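Local coordinates for metallophosphoesterase TT1561-like domain-containing protein (PDB 2YVT) that is of unknown function but belongs to the calcineurin-like metallophosphoesterases and so probably hydrolyses phosphoester bonds with the help of bound metal ions, at residues A[5-10]-A[246-251]; A[34-39]-A[90-95]. All blocks are in the same frame, centred on the assembly; numbering follows the deposited sequence.

Contact 1 of 2, residues A[5-10]-A[246-251]; sequences PRKVLA and FLDLTQ
The ring of Phe246 leans across onto the strand 7-10, filling the hollow between Lys7 and Leu9 on one face of the sheet. With its CG anti to the backbone N (chi1 -157°), the ring has Val8 O over one face, 3.8 Å above the plane. Lys7 CD meets the rim near the ring plane, 3.7 Å from Phe246 CE2, and Leu9 CB comes obliquely to within 4.0 Å of Phe246 CD1. Beyond the ring, Lys7 bends at its last torsion (chi4 -73°), and NZ forms a salt bridge with Asp248 OD2 at 3.6 Å. The other oxygen, Asp248 OD1, accepts from Thr250 N at 2.9 Å, an Asx turn at the end of the strand. An alanine at Phe246 would probably leave a gap over Val8 O and strip the aliphatic part of Lys7 of its apolar support. On the opposite face, Val8 packs on two neighbours across the contact: its CB lies 4.0 Å from Leu247 CB, and its CG2 touches Leu249 CD1. Val8 N donates to Leu247 O and Leu247 N to Val8 O, each at 2.7 Å. This is an antiparallel beta ladder joining the first strand to strand 243-248 in a mixed sheet, consistent with the metallophosphoesterase fold.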
ATOM      1  N   PRO A   5       6.194  23.365  -3.664  1.00 29.60           N
ATOM      2  CA  PRO A   5       6.413  21.921  -3.776  1.00 27.60           C
ATOM      3  C   PRO A   5       5.293  21.121  -3.115  1.00 25.57           C
ATOM      4  O   PRO A   5       4.597  21.619  -2.214  1.00 26.10           O
ATOM      5  CB  PRO A   5       7.757  21.696  -3.072  1.00 28.44           C
ATOM      6  CG  PRO A   5       7.918  22.853  -2.156  1.00 29.40           C
ATOM      7  CD  PRO A   5       7.128  24.005  -2.720  1.00 29.57           C
ATOM      8  N   ARG A   6       5.104  19.904  -3.608  1.00 22.49           N
ATOM      9  CA  ARG A   6       4.120  18.976  -3.067  1.00 19.71           C
ATOM     10  C   ARG A   6       4.886  17.688  -2.822  1.00 17.61           C
ATOM     11  O   ARG A   6       5.077  16.875  -3.731  1.00 17.39           O
ATOM     12  CB  ARG A   6       2.980  18.767  -4.063  1.00 21.28           C
ATOM     13  CG  ARG A   6       2.137  20.022  -4.346  1.00 23.47           C
ATOM     14  CD  ARG A   6       1.317  20.442  -3.129  1.00 26.01           C
ATOM     15  NE  ARG A   6       0.451  21.592  -3.395  1.00 28.34           N
ATOM     16  CZ  ARG A   6       0.764  22.858  -3.120  1.00 29.89           C
ATOM     17  NH1 ARG A   6       1.938  23.167  -2.576  1.00 30.43           N
ATOM     18  NH2 ARG A   6      -0.103  23.824  -3.399  1.00 31.09           N
ATOM     19  N   LYS A   7       5.350  17.530  -1.590  1.00 15.65           N
ATOM     20  CA  LYS A   7       6.341  16.514  -1.264  1.00 15.94           C
ATOM     21  C   LYS A   7       5.684  15.293  -0.635  1.00 13.78           C
ATOM     22  O   LYS A   7       4.836  15.417   0.245  1.00 13.62           O
ATOM     23  CB  LYS A   7       7.414  17.089  -0.337  1.00 18.89           C
ATOM     24  CG  LYS A   7       8.274  18.186  -0.978  1.00 18.92           C
ATOM     25  CD  LYS A   7       9.332  18.708  -0.004  1.00 20.68           C
ATOM     26  CE  LYS A   7      10.027  19.977  -0.519  1.00 22.50           C
ATOM     27  NZ  LYS A   7      10.975  19.731  -1.651  1.00 26.70           N
ATOM     28  N   VAL A   8       6.098  14.114  -1.093  1.00 11.73           N
ATOM     29  CA  VAL A   8       5.527  12.852  -0.622  1.00 10.44           C
ATOM     30  C   VAL A   8       6.641  11.961  -0.096  1.00 10.64           C
ATOM     31  O   VAL A   8       7.635  11.738  -0.790  1.00 10.95           O
ATOM     32  CB  VAL A   8       4.794  12.090  -1.774  1.00 10.19           C
ATOM     33  CG1 VAL A   8       4.162  10.799  -1.258  1.00 11.57           C
ATOM     34  CG2 VAL A   8       3.740  12.976  -2.440  1.00 11.87           C
ATOM     35  N   LEU A   9       6.492  11.483   1.138  1.00 10.64           N
ATOM     36  CA  LEU A   9       7.389  10.453   1.678  1.00 10.57           C
ATOM     37  C   LEU A   9       6.608   9.148   1.647  1.00 10.18           C
ATOM     38  O   LEU A   9       5.530   9.069   2.230  1.00  9.61           O
ATOM     39  CB  LEU A   9       7.813  10.784   3.118  1.00 12.61           C
ATOM     40  CG  LEU A   9       8.946   9.975   3.791  1.00 14.76           C
ATOM     41  CD1 LEU A   9       9.279  10.622   5.137  1.00 17.04           C
ATOM     42  CD2 LEU A   9       8.646   8.499   4.001  1.00 18.53           C
ATOM     43  N   ALA A  10       7.150   8.131   0.978  1.00  8.92           N
ATOM     44  CA  ALA A  10       6.463   6.834   0.877  1.00  8.20           C
ATOM     45  C   ALA A  10       7.315   5.696   1.409  1.00  8.98           C
ATOM     46  O   ALA A  10       8.520   5.643   1.160  1.00  9.13           O
ATOM     47  CB  ALA A  10       6.055   6.553  -0.572  1.00  8.81           C
ATOM     48  N   PHE A 246      11.158   9.586  -1.670  1.00 11.34           N
ATOM     49  CA  PHE A 246      10.755  10.963  -1.466  1.00 13.40           C
ATOM     50  C   PHE A 246      10.467  11.587  -2.827  1.00 14.59           C
ATOM     51  O   PHE A 246      11.336  11.613  -3.703  1.00 15.28           O
ATOM     52  CB  PHE A 246      11.834  11.742  -0.699  1.00 15.71           C
ATOM     53  CG  PHE A 246      11.306  12.951   0.011  1.00 16.89           C
ATOM     54  CD1 PHE A 246      10.755  12.846   1.287  1.00 17.61           C
ATOM     55  CD2 PHE A 246      11.345  14.196  -0.599  1.00 17.92           C
ATOM     56  CE1 PHE A 246      10.253  13.972   1.944  1.00 18.17           C
ATOM     57  CE2 PHE A 246      10.846  15.334   0.054  1.00 18.63           C
ATOM     58  CZ  PHE A 246      10.301  15.215   1.321  1.00 17.66           C
ATOM     59  N   LEU A 247       9.236  12.062  -3.001  1.00 13.89           N
ATOM     60  CA  LEU A 247       8.754  12.550  -4.286  1.00 16.17           C
ATOM     61  C   LEU A 247       8.406  14.028  -4.167  1.00 16.32           C
ATOM     62  O   LEU A 247       7.816  14.452  -3.181  1.00 17.50           O
ATOM     63  CB  LEU A 247       7.508  11.770  -4.738  1.00 17.63           C
ATOM     64  CG  LEU A 247       7.468  10.240  -4.899  1.00 18.74           C
ATOM     65  CD1 LEU A 247       7.451   9.486  -3.572  1.00 20.39           C
ATOM     66  CD2 LEU A 247       6.243   9.855  -5.709  1.00 18.80           C
ATOM     67  N   ASP A 248       8.792  14.809  -5.169  1.00 16.33           N
ATOM     68  CA  ASP A 248       8.281  16.156  -5.317  1.00 16.45           C
ATOM     69  C   ASP A 248       7.404  16.168  -6.567  1.00 16.45           C
ATOM     70  O   ASP A 248       7.905  16.090  -7.687  1.00 16.85           O
ATOM     71  CB  ASP A 248       9.430  17.166  -5.438  1.00 20.36           C
ATOM     72  CG  ASP A 248       8.943  18.602  -5.450  1.00 23.77           C
ATOM     73  OD1 ASP A 248       7.805  18.838  -5.904  1.00 24.60           O
ATOM     74  OD2 ASP A 248       9.692  19.503  -4.991  1.00 26.28           O
ATOM     75  N   LEU A 249       6.092  16.242  -6.365  1.00 15.64           N
ATOM     76  CA  LEU A 249       5.138  16.160  -7.470  1.00 15.95           C
ATOM     77  C   LEU A 249       5.105  17.423  -8.312  1.00 16.67           C
ATOM     78  O   LEU A 249       4.633  17.397  -9.451  1.00 18.07           O
ATOM     79  CB  LEU A 249       3.733  15.845  -6.954  1.00 17.17           C
ATOM     80  CG  LEU A 249       3.578  14.564  -6.122  1.00 19.33           C
ATOM     81  CD1 LEU A 249       2.108  14.337  -5.802  1.00 20.41           C
ATOM     82  CD2 LEU A 249       4.175  13.361  -6.832  1.00 21.26           C
ATOM     83  N   THR A 250       5.596  18.527  -7.755  1.00 15.89           N
ATOM     84  CA  THR A 250       5.590  19.794  -8.483  1.00 17.48           C
ATOM     85  C   THR A 250       6.656  19.800  -9.570  1.00 18.24           C
ATOM     86  O   THR A 250       6.381  20.164 -10.718  1.00 18.37           O
ATOM     87  CB  THR A 250       5.766  20.986  -7.534  1.00 17.62           C
ATOM     88  OG1 THR A 250       4.693  20.975  -6.582  1.00 18.04           O
ATOM     89  CG2 THR A 250       5.735  22.313  -8.307  1.00 18.94           C
ATOM     90  N   GLN A 251       7.859  19.367  -9.208  1.00 19.18           N
ATOM     91  CA  GLN A 251       8.971  19.341 -10.150  1.00 21.41           C
ATOM     92  C   GLN A 251       9.319  17.951 -10.658  1.00 22.15           C
ATOM     93  O   GLN A 251      10.275  17.794 -11.413  1.00 23.23           O
ATOM     94  CB  GLN A 251      10.199  20.012  -9.541  1.00 22.46           C
ATOM     95  CG  GLN A 251      10.055  21.519  -9.435  1.00 23.94           C
ATOM     96  CD  GLN A 251      11.386  22.218  -9.358  1.00 23.65           C
ATOM     97  OE1 GLN A 251      12.012  22.268  -8.296  1.00 24.97           O
ATOM     98  NE2 GLN A 251      11.833  22.772 -10.488  1.00 21.48           N
TER

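Contact 2 of 2, residues A[34-39]-A[90-95]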
ATOM      1  N   ASP A  34       4.721  16.828   2.693  1.00 12.43           N
ATOM      2  CA  ASP A  34       3.336  17.261   2.794  1.00 12.53           C
ATOM      3  C   ASP A  34       2.403  16.089   3.056  1.00 12.48           C
ATOM      4  O   ASP A  34       1.393  16.239   3.744  1.00 13.66           O
ATOM      5  CB  ASP A  34       2.933  18.012   1.532  1.00 15.27           C
ATOM      6  CG  ASP A  34       3.721  19.283   1.365  1.00 16.71           C
ATOM      7  OD1 ASP A  34       3.524  20.214   2.181  1.00 19.31           O
ATOM      8  OD2 ASP A  34       4.567  19.333   0.456  1.00 17.85           O
ATOM      9  N   ILE A  35       2.744  14.931   2.492  1.00 11.18           N
ATOM     10  CA  ILE A  35       2.008  13.697   2.779  1.00 12.52           C
ATOM     11  C   ILE A  35       2.942  12.524   3.028  1.00 11.26           C
ATOM     12  O   ILE A  35       4.043  12.470   2.481  1.00 10.11           O
ATOM     13  CB  ILE A  35       0.959  13.323   1.701  1.00 15.34           C
ATOM     14  CG1 ILE A  35       1.593  13.131   0.326  1.00 16.76           C
ATOM     15  CG2 ILE A  35      -0.186  14.341   1.659  1.00 16.72           C
ATOM     16  CD1 ILE A  35       0.631  12.473  -0.688  1.00 16.91           C
ATOM     17  N   LEU A  36       2.492  11.628   3.901  1.00  9.93           N
ATOM     18  CA  LEU A  36       3.140  10.354   4.149  1.00  9.60           C
ATOM     19  C   LEU A  36       2.264   9.267   3.548  1.00  9.90           C
ATOM     20  O   LEU A  36       1.050   9.236   3.783  1.00 10.01           O
ATOM     21  CB  LEU A  36       3.298  10.127   5.659  1.00  9.71           C
ATOM     22  CG  LEU A  36       3.763   8.747   6.131  1.00  9.83           C
ATOM     23  CD1 LEU A  36       5.184   8.427   5.650  1.00 10.97           C
ATOM     24  CD2 LEU A  36       3.682   8.682   7.644  1.00 10.96           C
ATOM     25  N   VAL A  37       2.870   8.393   2.753  1.00  8.40           N
ATOM     26  CA  VAL A  37       2.158   7.248   2.192  1.00  8.49           C
ATOM     27  C   VAL A  37       2.739   5.980   2.789  1.00  8.35           C
ATOM     28  O   VAL A  37       3.945   5.742   2.699  1.00  9.08           O
ATOM     29  CB  VAL A  37       2.259   7.208   0.643  1.00  8.05           C
ATOM     30  CG1 VAL A  37       1.716   5.890   0.093  1.00  9.32           C
ATOM     31  CG2 VAL A  37       1.499   8.378   0.036  1.00  8.54           C
ATOM     32  N   VAL A  38       1.884   5.175   3.416  1.00  7.37           N
ATOM     33  CA  VAL A  38       2.312   3.875   3.947  1.00  7.76           C
ATOM     34  C   VAL A  38       1.588   2.798   3.159  1.00  8.04           C
ATOM     35  O   VAL A  38       0.364   2.666   3.260  1.00  8.04           O
ATOM     36  CB  VAL A  38       1.999   3.702   5.455  1.00  7.91           C
ATOM     37  CG1 VAL A  38       2.554   2.381   5.951  1.00  9.17           C
ATOM     38  CG2 VAL A  38       2.594   4.860   6.275  1.00  8.34           C
ATOM     39  N   VAL A  39       2.343   2.056   2.347  1.00  8.18           N
ATOM     40  CA  VAL A  39       1.792   0.910   1.633  1.00  8.48           C
ATOM     41  C   VAL A  39       2.056  -0.326   2.486  1.00  8.10           C
ATOM     42  O   VAL A  39       3.113  -0.433   3.122  1.00  8.37           O
ATOM     43  CB  VAL A  39       2.443   0.729   0.234  1.00  7.84           C
ATOM     44  CG1 VAL A  39       1.746  -0.399  -0.547  1.00  8.57           C
ATOM     45  CG2 VAL A  39       2.403   2.034  -0.559  1.00  9.59           C
ATOM     46  N   VAL A  90       1.642  13.885  10.258  1.00 10.81           N
ATOM     47  CA  VAL A  90       1.581  14.255   8.839  1.00 11.39           C
ATOM     48  C   VAL A  90       0.257  13.782   8.227  1.00 10.56           C
ATOM     49  O   VAL A  90      -0.297  12.771   8.660  1.00 10.27           O
ATOM     50  CB  VAL A  90       2.758  13.579   8.059  1.00 12.85           C
ATOM     51  CG1 VAL A  90       2.924  14.177   6.662  1.00 15.35           C
ATOM     52  CG2 VAL A  90       4.061  13.677   8.845  1.00 15.91           C
ATOM     53  N   LYS A  91      -0.267  14.510   7.237  1.00 10.14           N
ATOM     54  CA  LYS A  91      -1.358  13.966   6.421  1.00 10.61           C
ATOM     55  C   LYS A  91      -0.874  12.647   5.829  1.00 10.41           C
ATOM     56  O   LYS A  91       0.174  12.601   5.194  1.00 11.28           O
ATOM     57  CB  LYS A  91      -1.758  14.931   5.299  1.00 11.95           C
ATOM     58  CG  LYS A  91      -2.854  14.383   4.376  1.00 13.45           C
ATOM     59  CD  LYS A  91      -4.206  14.309   5.082  1.00 17.05           C
ATOM     60  CE  LYS A  91      -5.205  13.460   4.303  1.00 19.18           C
ATOM     61  NZ  LYS A  91      -5.168  12.019   4.744  1.00 16.89           N
ATOM     62  N   THR A  92      -1.634  11.579   6.048  1.00  9.05           N
ATOM     63  CA  THR A  92      -1.151  10.231   5.754  1.00 10.40           C
ATOM     64  C   THR A  92      -2.197   9.429   5.005  1.00  9.00           C
ATOM     65  O   THR A  92      -3.377   9.440   5.383  1.00 11.76           O
ATOM     66  CB  THR A  92      -0.789   9.488   7.064  1.00 10.07           C
ATOM     67  OG1 THR A  92       0.192  10.243   7.785  1.00 11.08           O
ATOM     68  CG2 THR A  92      -0.225   8.097   6.785  1.00 11.12           C
ATOM     69  N   PHE A  93      -1.765   8.743   3.947  1.00  9.17           N
ATOM     70  CA  PHE A  93      -2.602   7.771   3.260  1.00  8.23           C
ATOM     71  C   PHE A  93      -2.023   6.389   3.498  1.00  9.53           C
ATOM     72  O   PHE A  93      -0.815   6.188   3.377  1.00  9.32           O
ATOM     73  CB  PHE A  93      -2.661   8.052   1.757  1.00  9.84           C
ATOM     74  CG  PHE A  93      -3.334   9.342   1.412  1.00  9.77           C
ATOM     75  CD1 PHE A  93      -4.686   9.527   1.678  1.00 11.03           C
ATOM     76  CD2 PHE A  93      -2.612  10.377   0.832  1.00 11.46           C
ATOM     77  CE1 PHE A  93      -5.322  10.723   1.355  1.00 11.46           C
ATOM     78  CE2 PHE A  93      -3.231  11.583   0.508  1.00 12.90           C
ATOM     79  CZ  PHE A  93      -4.591  11.756   0.772  1.00 11.94           C
ATOM     80  N   VAL A  94      -2.896   5.451   3.844  1.00  7.80           N
ATOM     81  CA  VAL A  94      -2.509   4.074   4.138  1.00  8.28           C
ATOM     82  C   VAL A  94      -3.263   3.150   3.189  1.00  8.23           C
ATOM     83  O   VAL A  94      -4.471   3.281   3.031  1.00  8.80           O
ATOM     84  CB  VAL A  94      -2.856   3.702   5.601  1.00  8.80           C
ATOM     85  CG1 VAL A  94      -2.527   2.237   5.887  1.00  9.48           C
ATOM     86  CG2 VAL A  94      -2.119   4.624   6.584  1.00  9.92           C
ATOM     87  N   VAL A  95      -2.544   2.208   2.574  1.00  7.08           N
ATOM     88  CA  VAL A  95      -3.143   1.239   1.647  1.00  7.17           C
ATOM     89  C   VAL A  95      -2.745  -0.170   2.115  1.00  7.04           C
ATOM     90  O   VAL A  95      -1.562  -0.443   2.267  1.00  8.31           O
ATOM     91  CB  VAL A  95      -2.682   1.497   0.193  1.00  7.43           C
ATOM     92  CG1 VAL A  95      -3.226   0.426  -0.743  1.00  9.47           C
ATOM     93  CG2 VAL A  95      -3.120   2.893  -0.253  1.00  9.14           C
TER
HETATM   94  O   HOH W   1       0.866  17.014   6.375  1.00 17.68           O
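Ile35 and Lys91 lie side by side on one face of two parallel strands, and the tip of Ile35 touches Phe93. Ile35 CB rests 3.7 Å from Lys91 O. From there the side chain forks: Ile35 CG2 packs against Lys91 CG at 3.8 Å, while CG1 takes the crowded position between backbone N and carbonyl carbon (chi1 59°) and contacts Val8 CG2 of the neighbouring strand. Ile35 CD1 comes to the edge of the Phe93 ring, near its plane and 4.1 Å from Phe93 CE2. On the other face Leu36 and Thr92 run alongside each other, with Leu36 CD2 spanning Thr92 OG1 and CG2; Thr92 OG1 donates to Val90 O at 2.7 Å from above the carbonyl plane. Four backbone bonds join the strands, from Leu36 N to Lys91 O at 2.8 Å through to Val95 N on Val38 O. Where the ladder begins, a water bridges Asp34 O and Lys91 N. Asp34 OD2 turns instead to Lys7 N, and Lys91 NZ to Asn119 O. The chemistry is therefore largely apolar and buried: four backbone bonds satisfy amides and carbonyls that face across, Ile35 and Val37 bond to strand 7-12, and the charged groups find partners where the strands start.

From the N terminus the chain enters strand 7-12, passes through helix 21-31 and returns in strand 35-39. Helices 46-57 and 65-86 then lead to strand 91-95, where contact 2 closes a loop of 50 residues. Contact 1 closes only after a further long excursion through the second sheet, when strand 243-248 comes back to the first strand; contact 2 lies wholly within that larger loop. The two meet where strands 7-12 and 35-39 are neighbours: Leu9 O is 2.8 Å from Val37 N, a probable hydrogen bond. Contact 2 makes one of the parallel pairings of the six-stranded sheet, and contact 1 the junction to its antiparallel strands, tying the N-terminal strand to the next-to-last strand of the chain.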